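Local coordinates for Alpha/beta hydrolase family protein (Bacillus anthracis, PDB 3OOS) that probably hydrolyses a substrate not yet established, as a member of the alpha/beta hydrolase fold family, at residues Ser136-Lys141 / Asn146-Ile151; Ser150-Leu155 / Arg170-Met175; Leu174-Ser179 / Asp232-Tyr237. All coordinates share one frame; numbering follows the deposited sequence. Where two conformers were deposited one is given.

Three contacts follow one another along the chain in the region after strand 116-122, which probably supplies the helical cap, and reach the loop after core strand 224-229. Interaction 1 closes a tight loop by folding 136-141 back on helix 145-155. Interaction 2 starts on the end of that helix, sharing Ser150 and Ile151, and pairs it with helix 162-176. Interaction 3 takes over at Leu174 and Met175 and spans 52 residues to the loop after strand 224-229. None nests within or crosses another. A ring nonetheless closes in space: 136-141 and 232-237 are hydrogen-bonded to each other, and Met175 packs on Ile137 and Ile148.

Interaction 1: residues Ser136-Lys141 / Asn146-Ile151; sequences SIYCSK and NRIVSI
Ile137 carries CG1 between its backbone N and carbonyl carbon (chi1 60°), with CD1 extended beyond, and this aims the methyl at Ile148 of helix 145-155. Ile148 answers with CG1 beside its own N and CG2 anti to it (chi1 -70°), presenting both branches to the loop. The two isoleucines cross at about a right angle: Ile137 CD1 lies 4.0 Å from Ile148 CG2, while Ile137 CB sits 3.9 Å from Ile148 CG1. Tyr138 starts away from the helix, but its ring swings back and brings CE1 obliquely to 4.5 Å from Ile148 CG2. Ile137 CG1 covers one face of that ring, 4.0 Å above its centre, so the two loop residues also pack on each other.

A type I turn from Ser136 to Cys139 shapes the loop, and inside it Tyr138 N reaches Ser136 OG at 3.1 Å, an ST turn with a fairly straight bond (160°). The same hydroxyl bonds to Gln234 O, Ile137 pairs through its backbone with Val233, and Tyr138 OH bonds to Gln234 OE1. Met175 and Trp172 of helix 162-176 pack on Ile148, and a tetraethylene glycol, probably from the crystallisation liquor, lies about 3 Å from the Tyr138 side chain and may mark a pocket. With no hydrogen bond joining 136-141 to 146-151, the contact is purely apolar; directional bonds tie the loop to 232-237 instead.

Interaction 2: residues Ser150-Leu155 / Arg170-Met175; sequences SIMNAL and REWALM
Ile151 and Met152 of helix 145-155 meet Trp172 and Glu171 of helix 162-176, two helices of the probable cap of this alpha/beta hydrolase whose short segments cross obliquely, 134° between their N-to-C directions. The segment axes come no closer than 11.3 Å, and side chains span the gap. Ile151 CG2 approaches Trp172 CE3 at 3.9 Å, and Met152 CG, a methylene of a selenomethionine, comes to 3.8 Å from Trp172 CZ3; both meet the benzo end of the indole obliquely. Trp172 leans across to them because its CG stands anti to the backbone N (chi1 -171°). Glu171 reaches across toward helix 145-155 with its chain extended beyond CG, and its CD lies 3.7 Å from Ile151 CD1.

Next outward, a salt bridge with Arg147 orients the Glu171 carboxylate, and the Arg147 guanidinium has Ile151 CG1 against one face. Other groups are packed round the indole: Ile148 and Tyr138 also touch Trp172. Met175, one turn on from Trp172 and bent at its last torsion, lays its CE 3.6 Å above the centre of the Trp172 indole, covering one face.

Interaction 3: residues Leu174-Ser179 / Asp232-Tyr237; sequences LMSFYS and DVQCPY
The Gln234 amide points its NE2 toward Ser176, but the two are bridged by water rather than bonded: Gln234 NE2 stands 4.1 Å from Ser176 OG. The water takes a hydrogen bond from Gln234 NE2 at 2.7 Å and gives one to Ser176 OG, also at 2.7 Å. At the other end of the amide, OE1 accepts from Tyr138 OH, so both polar atoms have partners, consistent with the modelled orientation of the amide. Asp232 supplies the second flat group: OD1 of its carboxylate accepts from Gln234 N at 3.1 Å, the donor lying 43° out of the carboxylate plane, in an Asx turn.

Ser176 OG, held beside its own N (chi1 -57°), bonds in turn to Trp172 O one turn back. Beside this polar strip, Met175 CG meets Val233 CG2 at 4.2 Å, a loose apolar touch.

Asp232 OD1 also bonds to His260 ND1, consistent with the acid-histidine pair of an alpha/beta-hydrolase catalytic triad, and Gln234 touches the likely nucleophile elbow around Ser99. A sulfate and a tetraethylene glycol, both probably from the crystallisation liquor, lie about 3 Å from the Gln234 side chain and may mark the pocket. The contact joins the C-terminal end of helix 162-176 to the loop between strand 224-229 and helix 237-246, with helix 180-186 packing on Leu174 and Phe177.

Interaction 1: residues Ser136-Lys141 / Asn146-Ile151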
loop_
_atom_site.group_PDB
_atom_site.type_symbol
_atom_site.label_atom_id
_atom_site.label_comp_id
_atom_site.label_asym_id
_atom_site.label_seq_id
_atom_site.Cartn_x
_atom_site.Cartn_y
_atom_site.Cartn_z
ATOM N N SER A 136 -11.388 -7.611 -12.399
ATOM C CA SER A 136 -11.100 -7.612 -10.967
ATOM C C SER A 136 -11.842 -8.733 -10.259
ATOM O O SER A 136 -13.021 -8.961 -10.514
ATOM C CB SER A 136 -11.490 -6.278 -10.331
ATOM O OG SER A 136 -11.326 -6.316 -8.921
ATOM N N ILE A 137 -11.146 -9.410 -9.349
ATOM C CA ILE A 137 -11.751 -10.447 -8.512
ATOM C C ILE A 137 -12.871 -9.907 -7.614
ATOM O O ILE A 137 -13.691 -10.672 -7.106
ATOM C CB ILE A 137 -10.688 -11.174 -7.642
ATOM C CG1 ILE A 137 -9.976 -10.182 -6.709
ATOM C CG2 ILE A 137 -9.701 -11.930 -8.536
ATOM C CD1 ILE A 137 -8.995 -10.818 -5.733
ATOM N N TYR A 138 -12.904 -8.587 -7.430
ATOM C CA TYR A 138 -13.921 -7.950 -6.592
ATOM C C TYR A 138 -15.227 -7.684 -7.341
ATOM O O TYR A 138 -16.224 -7.280 -6.733
ATOM C CB TYR A 138 -13.380 -6.654 -5.976
ATOM C CG TYR A 138 -12.096 -6.842 -5.205
ATOM C CD1 TYR A 138 -12.050 -7.670 -4.079
ATOM C CD2 TYR A 138 -10.925 -6.198 -5.600
ATOM C CE1 TYR A 138 -10.873 -7.848 -3.369
ATOM C CE2 TYR A 138 -9.742 -6.369 -4.893
ATOM C CZ TYR A 138 -9.725 -7.195 -3.781
ATOM O OH TYR A 138 -8.561 -7.375 -3.073
ATOM N N CYS A 139 -15.218 -7.923 -8.649
ATOM C CA CYS A 139 -16.389 -7.703 -9.500
ATOM C C CYS A 139 -17.184 -8.988 -9.703
ATOM O O CYS A 139 -16.611 -10.032 -10.003
ATOM C CB CYS A 139 -15.942 -7.149 -10.850
ATOM S SG CYS A 139 -17.264 -6.907 -12.046
ATOM N N SER A 140 -18.506 -8.903 -9.556
ATOM C CA SER A 140 -19.381 -10.078 -9.670
ATOM C C SER A 140 -19.375 -10.734 -11.061
ATOM O O SER A 140 -19.791 -11.886 -11.208
ATOM C CB SER A 140 -20.810 -9.730 -9.248
ATOM O OG SER A 140 -21.378 -8.783 -10.132
ATOM N N LYS A 141 -18.897 -10.002 -12.066
ATOM C CA LYS A 141 -18.749 -10.535 -13.425
ATOM C C LYS A 141 -17.549 -11.480 -13.536
ATOM O O LYS A 141 -17.462 -12.287 -14.467
ATOM C CB LYS A 141 -18.605 -9.394 -14.440
ATOM C CG LYS A 141 -19.824 -8.491 -14.556
ATOM C CD LYS A 141 -19.510 -7.243 -15.369
ATOM C CE LYS A 141 -20.727 -6.334 -15.472
ATOM N NZ LYS A 141 -20.414 -5.060 -16.180
ATOM N N ASN A 146 -17.079 -15.273 -6.398
ATOM C CA ASN A 146 -17.710 -16.019 -5.312
ATOM C C ASN A 146 -16.702 -16.621 -4.344
ATOM O O ASN A 146 -16.882 -16.542 -3.126
ATOM C CB ASN A 146 -18.640 -17.107 -5.853
ATOM C CG ASN A 146 -19.894 -16.538 -6.494
ATOM O OD1 ASN A 146 -20.450 -15.536 -6.033
ATOM N ND2 ASN A 146 -20.353 -17.186 -7.561
ATOM N N ARG A 147 -15.636 -17.207 -4.889
ATOM C CA ARG A 147 -14.601 -17.818 -4.060
ATOM C C ARG A 147 -13.895 -16.761 -3.218
ATOM O O ARG A 147 -13.630 -16.981 -2.034
ATOM C CB ARG A 147 -13.591 -18.605 -4.909
ATOM C CG ARG A 147 -12.507 -19.339 -4.102
ATOM C CD ARG A 147 -13.100 -20.204 -2.995
ATOM N NE ARG A 147 -12.066 -20.800 -2.152
ATOM C CZ ARG A 147 -12.286 -21.345 -0.957
ATOM N NH1 ARG A 147 -13.511 -21.372 -0.439
ATOM N NH2 ARG A 147 -11.276 -21.860 -0.273
ATOM N N ILE A 148 -13.611 -15.614 -3.833
ATOM C CA ILE A 148 -12.903 -14.524 -3.161
ATOM C C ILE A 148 -13.727 -13.921 -2.019
ATOM O O ILE A 148 -13.184 -13.614 -0.955
ATOM C CB ILE A 148 -12.417 -13.449 -4.178
ATOM C CG1 ILE A 148 -11.277 -14.015 -5.044
ATOM C CG2 ILE A 148 -11.988 -12.155 -3.478
ATOM C CD1 ILE A 148 -10.099 -14.563 -4.259
ATOM N N VAL A 149 -15.033 -13.777 -2.228
ATOM C CA VAL A 149 -15.927 -13.323 -1.158
ATOM C C VAL A 149 -15.829 -14.271 0.045
ATOM O O VAL A 149 -15.686 -13.821 1.192
ATOM C CB VAL A 149 -17.396 -13.199 -1.640
ATOM C CG1 VAL A 149 -18.355 -13.038 -0.458
ATOM C CG2 VAL A 149 -17.542 -12.020 -2.596
ATOM N N SER A 150 -15.883 -15.574 -0.233
ATOM C CA SER A 150 -15.803 -16.594 0.809
ATOM C C SER A 150 -14.467 -16.556 1.549
ATOM O O SER A 150 -14.431 -16.633 2.778
ATOM C CB SER A 150 -16.046 -17.985 0.223
ATOM O OG SER A 150 -16.024 -18.966 1.241
ATOM N N ILE A 151 -13.373 -16.429 0.798
ATOM C CA ILE A 151 -12.034 -16.350 1.391
ATOM C C ILE A 151 -11.898 -15.108 2.279
ATOM O O ILE A 151 -11.427 -15.202 3.414
ATOM C CB ILE A 151 -10.908 -16.370 0.319
ATOM C CG1 ILE A 151 -10.884 -17.720 -0.408
ATOM C CG2 ILE A 151 -9.549 -16.110 0.963
ATOM C CD1 ILE A 151 -9.948 -17.764 -1.625
#

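Interaction 2: residues Ser150-Leu155 / Arg170-Met175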
loop_
_atom_site.group_PDB
_atom_site.type_symbol
_atom_site.label_atom_id
_atom_site.label_comp_id
_atom_site.label_asym_id
_atom_site.label_seq_id
_atom_site.Cartn_x
_atom_site.Cartn_y
_atom_site.Cartn_z
ATOM N N SER A 150 -15.883 -15.574 -0.233
ATOM C CA SER A 150 -15.803 -16.594 0.809
ATOM C C SER A 150 -14.467 -16.556 1.549
ATOM O O SER A 150 -14.431 -16.633 2.778
ATOM C CB SER A 150 -16.046 -17.985 0.223
ATOM O OG SER A 150 -16.024 -18.966 1.241
ATOM N N ILE A 151 -13.373 -16.429 0.798
ATOM C CA ILE A 151 -12.034 -16.350 1.391
ATOM C C ILE A 151 -11.898 -15.108 2.279
ATOM O O ILE A 151 -11.427 -15.202 3.414
ATOM C CB ILE A 151 -10.908 -16.370 0.319
ATOM C CG1 ILE A 151 -10.884 -17.720 -0.408
ATOM C CG2 ILE A 151 -9.549 -16.110 0.963
ATOM C CD1 ILE A 151 -9.948 -17.764 -1.625
HETATM N N MSE A 152 -12.321 -13.957 1.761
HETATM C CA MSE A 152 -12.199 -12.697 2.497
HETATM C C MSE A 152 -13.001 -12.720 3.788
HETATM O O MSE A 152 -12.520 -12.272 4.833
HETATM C CB MSE A 152 -12.643 -11.515 1.643
HETATM C CG MSE A 152 -11.687 -11.162 0.528
HETATM SE SE MSE A 152 -12.194 -9.500 -0.335
HETATM C CE MSE A 152 -14.009 -9.943 -0.889
ATOM N N ASN A 153 -14.221 -13.251 3.714
ATOM C CA ASN A 153 -15.078 -13.338 4.891
ATOM C C ASN A 153 -14.456 -14.211 5.974
ATOM O O ASN A 153 -14.488 -13.856 7.151
ATOM C CB ASN A 153 -16.481 -13.830 4.517
ATOM C CG ASN A 153 -17.272 -12.800 3.720
ATOM O OD1 ASN A 153 -16.880 -11.632 3.618
ATOM N ND2 ASN A 153 -18.392 -13.232 3.148
ATOM N N ALA A 154 -13.861 -15.330 5.567
ATOM C CA ALA A 154 -13.235 -16.246 6.512
ATOM C C ALA A 154 -11.942 -15.679 7.103
ATOM O O ALA A 154 -11.670 -15.853 8.292
ATOM C CB ALA A 154 -12.993 -17.599 5.865
ATOM N N LEU A 155 -11.152 -14.994 6.281
ATOM C CA LEU A 155 -9.924 -14.369 6.778
ATOM C C LEU A 155 -10.205 -13.214 7.747
ATOM O O LEU A 155 -9.425 -12.979 8.677
ATOM C CB LEU A 155 -9.020 -13.919 5.624
ATOM C CG LEU A 155 -8.303 -15.025 4.838
ATOM C CD1 LEU A 155 -7.587 -14.438 3.632
ATOM C CD2 LEU A 155 -7.320 -15.806 5.712
ATOM N N ARG A 170 -2.611 -19.305 1.642
ATOM C CA ARG A 170 -1.872 -19.939 0.553
ATOM C C ARG A 170 -2.617 -19.757 -0.769
ATOM O O ARG A 170 -2.032 -19.360 -1.778
ATOM C CB ARG A 170 -1.679 -21.429 0.852
ATOM C CG ARG A 170 -0.862 -22.185 -0.182
ATOM C CD ARG A 170 0.601 -21.813 -0.090
ATOM N NE ARG A 170 1.433 -22.643 -0.955
ATOM C CZ ARG A 170 2.759 -22.689 -0.888
ATOM N NH1 ARG A 170 3.404 -21.959 0.010
ATOM N NH2 ARG A 170 3.441 -23.470 -1.712
ATOM N N GLU A 171 -3.914 -20.060 -0.750
ATOM C CA GLU A 171 -4.763 -19.923 -1.930
ATOM C C GLU A 171 -4.736 -18.483 -2.452
ATOM O O GLU A 171 -4.601 -18.254 -3.658
ATOM C CB GLU A 171 -6.199 -20.353 -1.599
ATOM C CG GLU A 171 -7.123 -20.487 -2.802
ATOM C CD GLU A 171 -8.480 -21.073 -2.441
ATOM O OE1 GLU A 171 -8.709 -21.387 -1.254
ATOM O OE2 GLU A 171 -9.321 -21.225 -3.349
ATOM N N TRP A 172 -4.846 -17.521 -1.534
ATOM C CA TRP A 172 -4.791 -16.106 -1.891
ATOM C C TRP A 172 -3.455 -15.743 -2.538
ATOM O O TRP A 172 -3.431 -15.082 -3.581
ATOM C CB TRP A 172 -5.040 -15.220 -0.664
ATOM C CG TRP A 172 -5.207 -13.780 -1.030
ATOM C CD1 TRP A 172 -4.212 -12.868 -1.237
ATOM C CD2 TRP A 172 -6.441 -13.088 -1.260
ATOM N NE1 TRP A 172 -4.748 -11.653 -1.575
ATOM C CE2 TRP A 172 -6.114 -11.757 -1.597
ATOM C CE3 TRP A 172 -7.791 -13.462 -1.212
ATOM C CZ2 TRP A 172 -7.089 -10.791 -1.880
ATOM C CZ3 TRP A 172 -8.764 -12.499 -1.500
ATOM C CH2 TRP A 172 -8.405 -11.184 -1.829
ATOM N N ALA A 173 -2.360 -16.181 -1.921
ATOM C CA ALA A 173 -1.017 -15.879 -2.418
ATOM C C ALA A 173 -0.798 -16.434 -3.825
ATOM O O ALA A 173 -0.250 -15.751 -4.696
ATOM C CB ALA A 173 0.039 -16.417 -1.457
ATOM N N LEU A 174 -1.240 -17.668 -4.051
ATOM C CA LEU A 174 -1.070 -18.309 -5.356
ATOM C C LEU A 174 -1.803 -17.573 -6.474
ATOM O O LEU A 174 -1.325 -17.511 -7.605
ATOM C CB LEU A 174 -1.496 -19.775 -5.296
ATOM C CG LEU A 174 -0.487 -20.673 -4.575
ATOM C CD1 LEU A 174 -1.153 -21.969 -4.134
ATOM C CD2 LEU A 174 0.739 -20.958 -5.442
HETATM N N MSE A 175 -2.955 -17.002 -6.142
HETATM C CA MSE A 175 -3.716 -16.195 -7.083
HETATM C C MSE A 175 -3.016 -14.863 -7.358
HETATM O O MSE A 175 -3.214 -14.254 -8.416
HETATM C CB MSE A 175 -5.110 -15.943 -6.516
HETATM C CG MSE A 175 -5.973 -15.045 -7.361
HETATM SE SE MSE A 175 -7.426 -14.352 -6.302
HETATM C CE MSE A 175 -6.427 -13.311 -4.971
#

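Interaction 3: residues Leu174-Ser179 / Asp232-Tyr237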
loop_
_atom_site.group_PDB
_atom_site.type_symbol
_atom_site.label_atom_id
_atom_site.label_comp_id
_atom_site.label_asym_id
_atom_site.label_seq_id
_atom_site.Cartn_x
_atom_site.Cartn_y
_atom_site.Cartn_z
ATOM N N LEU A 174 -1.240 -17.668 -4.051
ATOM C CA LEU A 174 -1.070 -18.309 -5.356
ATOM C C LEU A 174 -1.803 -17.573 -6.474
ATOM O O LEU A 174 -1.325 -17.511 -7.605
ATOM C CB LEU A 174 -1.496 -19.775 -5.296
ATOM C CG LEU A 174 -0.487 -20.673 -4.575
ATOM C CD1 LEU A 174 -1.153 -21.969 -4.134
ATOM C CD2 LEU A 174 0.739 -20.958 -5.442
HETATM N N MSE A 175 -2.955 -17.002 -6.142
HETATM C CA MSE A 175 -3.716 -16.195 -7.083
HETATM C C MSE A 175 -3.016 -14.863 -7.358
HETATM O O MSE A 175 -3.214 -14.254 -8.416
HETATM C CB MSE A 175 -5.110 -15.943 -6.516
HETATM C CG MSE A 175 -5.973 -15.045 -7.361
HETATM SE SE MSE A 175 -7.426 -14.352 -6.302
HETATM C CE MSE A 175 -6.427 -13.311 -4.971
ATOM N N SER A 176 -2.196 -14.432 -6.403
ATOM C CA SER A 176 -1.567 -13.108 -6.406
ATOM C C SER A 176 -0.158 -13.082 -6.990
ATOM O O SER A 176 0.461 -12.015 -7.075
ATOM C CB SER A 176 -1.514 -12.570 -4.973
ATOM O OG SER A 176 -2.805 -12.531 -4.411
ATOM N N PHE A 177 0.343 -14.254 -7.376
ATOM C CA PHE A 177 1.685 -14.407 -7.940
ATOM C C PHE A 177 1.631 -15.055 -9.312
ATOM O O PHE A 177 0.971 -16.078 -9.499
ATOM C CB PHE A 177 2.557 -15.279 -7.027
ATOM C CG PHE A 177 3.235 -14.520 -5.925
ATOM C CD1 PHE A 177 4.582 -14.191 -6.025
ATOM C CD2 PHE A 177 2.531 -14.141 -4.783
ATOM C CE1 PHE A 177 5.224 -13.490 -5.003
ATOM C CE2 PHE A 177 3.161 -13.437 -3.758
ATOM C CZ PHE A 177 4.509 -13.111 -3.868
ATOM N N TYR A 178 2.350 -14.464 -10.261
ATOM C CA TYR A 178 2.456 -15.003 -11.611
ATOM C C TYR A 178 3.162 -16.360 -11.605
ATOM O O TYR A 178 2.733 -17.292 -12.290
ATOM C CB TYR A 178 3.196 -13.996 -12.503
ATOM C CG TYR A 178 3.639 -14.524 -13.846
ATOM C CD1 TYR A 178 2.776 -14.517 -14.937
ATOM C CD2 TYR A 178 4.930 -15.017 -14.027
ATOM C CE1 TYR A 178 3.188 -14.999 -16.179
ATOM C CE2 TYR A 178 5.350 -15.500 -15.254
ATOM C CZ TYR A 178 4.476 -15.491 -16.324
ATOM O OH TYR A 178 4.901 -15.973 -17.538
ATOM N N SER A 179 4.227 -16.460 -10.814
ATOM C CA SER A 179 5.070 -17.653 -10.763
ATOM C C SER A 179 5.070 -18.285 -9.375
ATOM O O SER A 179 5.332 -17.614 -8.375
ATOM C CB SER A 179 6.502 -17.303 -11.186
ATOM O OG SER A 179 7.424 -18.310 -10.798
ATOM N N ASP A 232 -2.161 -8.251 -12.656
ATOM C CA ASP A 232 -2.841 -7.936 -11.396
ATOM C C ASP A 232 -4.354 -8.131 -11.538
ATOM O O ASP A 232 -4.969 -7.595 -12.461
ATOM C CB ASP A 232 -2.520 -6.498 -10.965
ATOM C CG ASP A 232 -2.679 -6.276 -9.467
ATOM O OD1 ASP A 232 -3.405 -7.043 -8.795
ATOM O OD2 ASP A 232 -2.075 -5.309 -8.959
ATOM N N VAL A 233 -4.937 -8.916 -10.635
ATOM C CA VAL A 233 -6.381 -9.192 -10.663
ATOM C C VAL A 233 -7.163 -8.449 -9.577
ATOM O O VAL A 233 -8.365 -8.666 -9.418
ATOM C CB VAL A 233 -6.700 -10.720 -10.613
ATOM C CG1 VAL A 233 -6.125 -11.424 -11.832
ATOM C CG2 VAL A 233 -6.189 -11.354 -9.325
ATOM N N GLN A 234 -6.489 -7.583 -8.825
ATOM C CA GLN A 234 -7.174 -6.797 -7.800
ATOM C C GLN A 234 -7.590 -5.441 -8.368
ATOM O O GLN A 234 -8.774 -5.224 -8.629
ATOM C CB GLN A 234 -6.336 -6.696 -6.522
ATOM C CG GLN A 234 -6.276 -8.028 -5.769
ATOM C CD GLN A 234 -5.461 -7.964 -4.495
ATOM O OE1 GLN A 234 -5.730 -7.157 -3.605
ATOM N NE2 GLN A 234 -4.465 -8.828 -4.396
ATOM N N CYS A 235 -6.624 -4.545 -8.570
ATOM C CA CYS A 235 -6.838 -3.376 -9.427
ATOM C C CYS A 235 -6.210 -3.672 -10.787
ATOM O O CYS A 235 -4.984 -3.618 -10.924
ATOM C CB CYS A 235 -6.210 -2.112 -8.827
ATOM S SG CYS A 235 -6.892 -1.581 -7.239
ATOM N N PRO A 236 -7.037 -4.004 -11.798
ATOM C CA PRO A 236 -6.491 -4.328 -13.118
ATOM C C PRO A 236 -5.607 -3.220 -13.692
ATOM O O PRO A 236 -5.775 -2.042 -13.358
ATOM C CB PRO A 236 -7.746 -4.530 -13.974
ATOM C CG PRO A 236 -8.772 -5.000 -12.996
ATOM C CD PRO A 236 -8.495 -4.223 -11.742
ATOM N N TYR A 237 -4.668 -3.623 -14.547
ATOM C CA TYR A 237 -3.640 -2.742 -15.103
ATOM C C TYR A 237 -4.162 -1.405 -15.663
ATOM O O TYR A 237 -3.520 -0.359 -15.495
ATOM C CB TYR A 237 -2.817 -3.499 -16.161
ATOM C CG TYR A 237 -1.655 -2.695 -16.680
ATOM C CD1 TYR A 237 -0.538 -2.473 -15.878
ATOM C CD2 TYR A 237 -1.678 -2.134 -17.956
ATOM C CE1 TYR A 237 0.526 -1.718 -16.325
ATOM C CE2 TYR A 237 -0.610 -1.374 -18.421
ATOM C CZ TYR A 237 0.488 -1.170 -17.597
ATOM O OH TYR A 237 1.552 -0.418 -18.031
HETATM O O HOH W 1 -4.102 -10.849 -6.102
#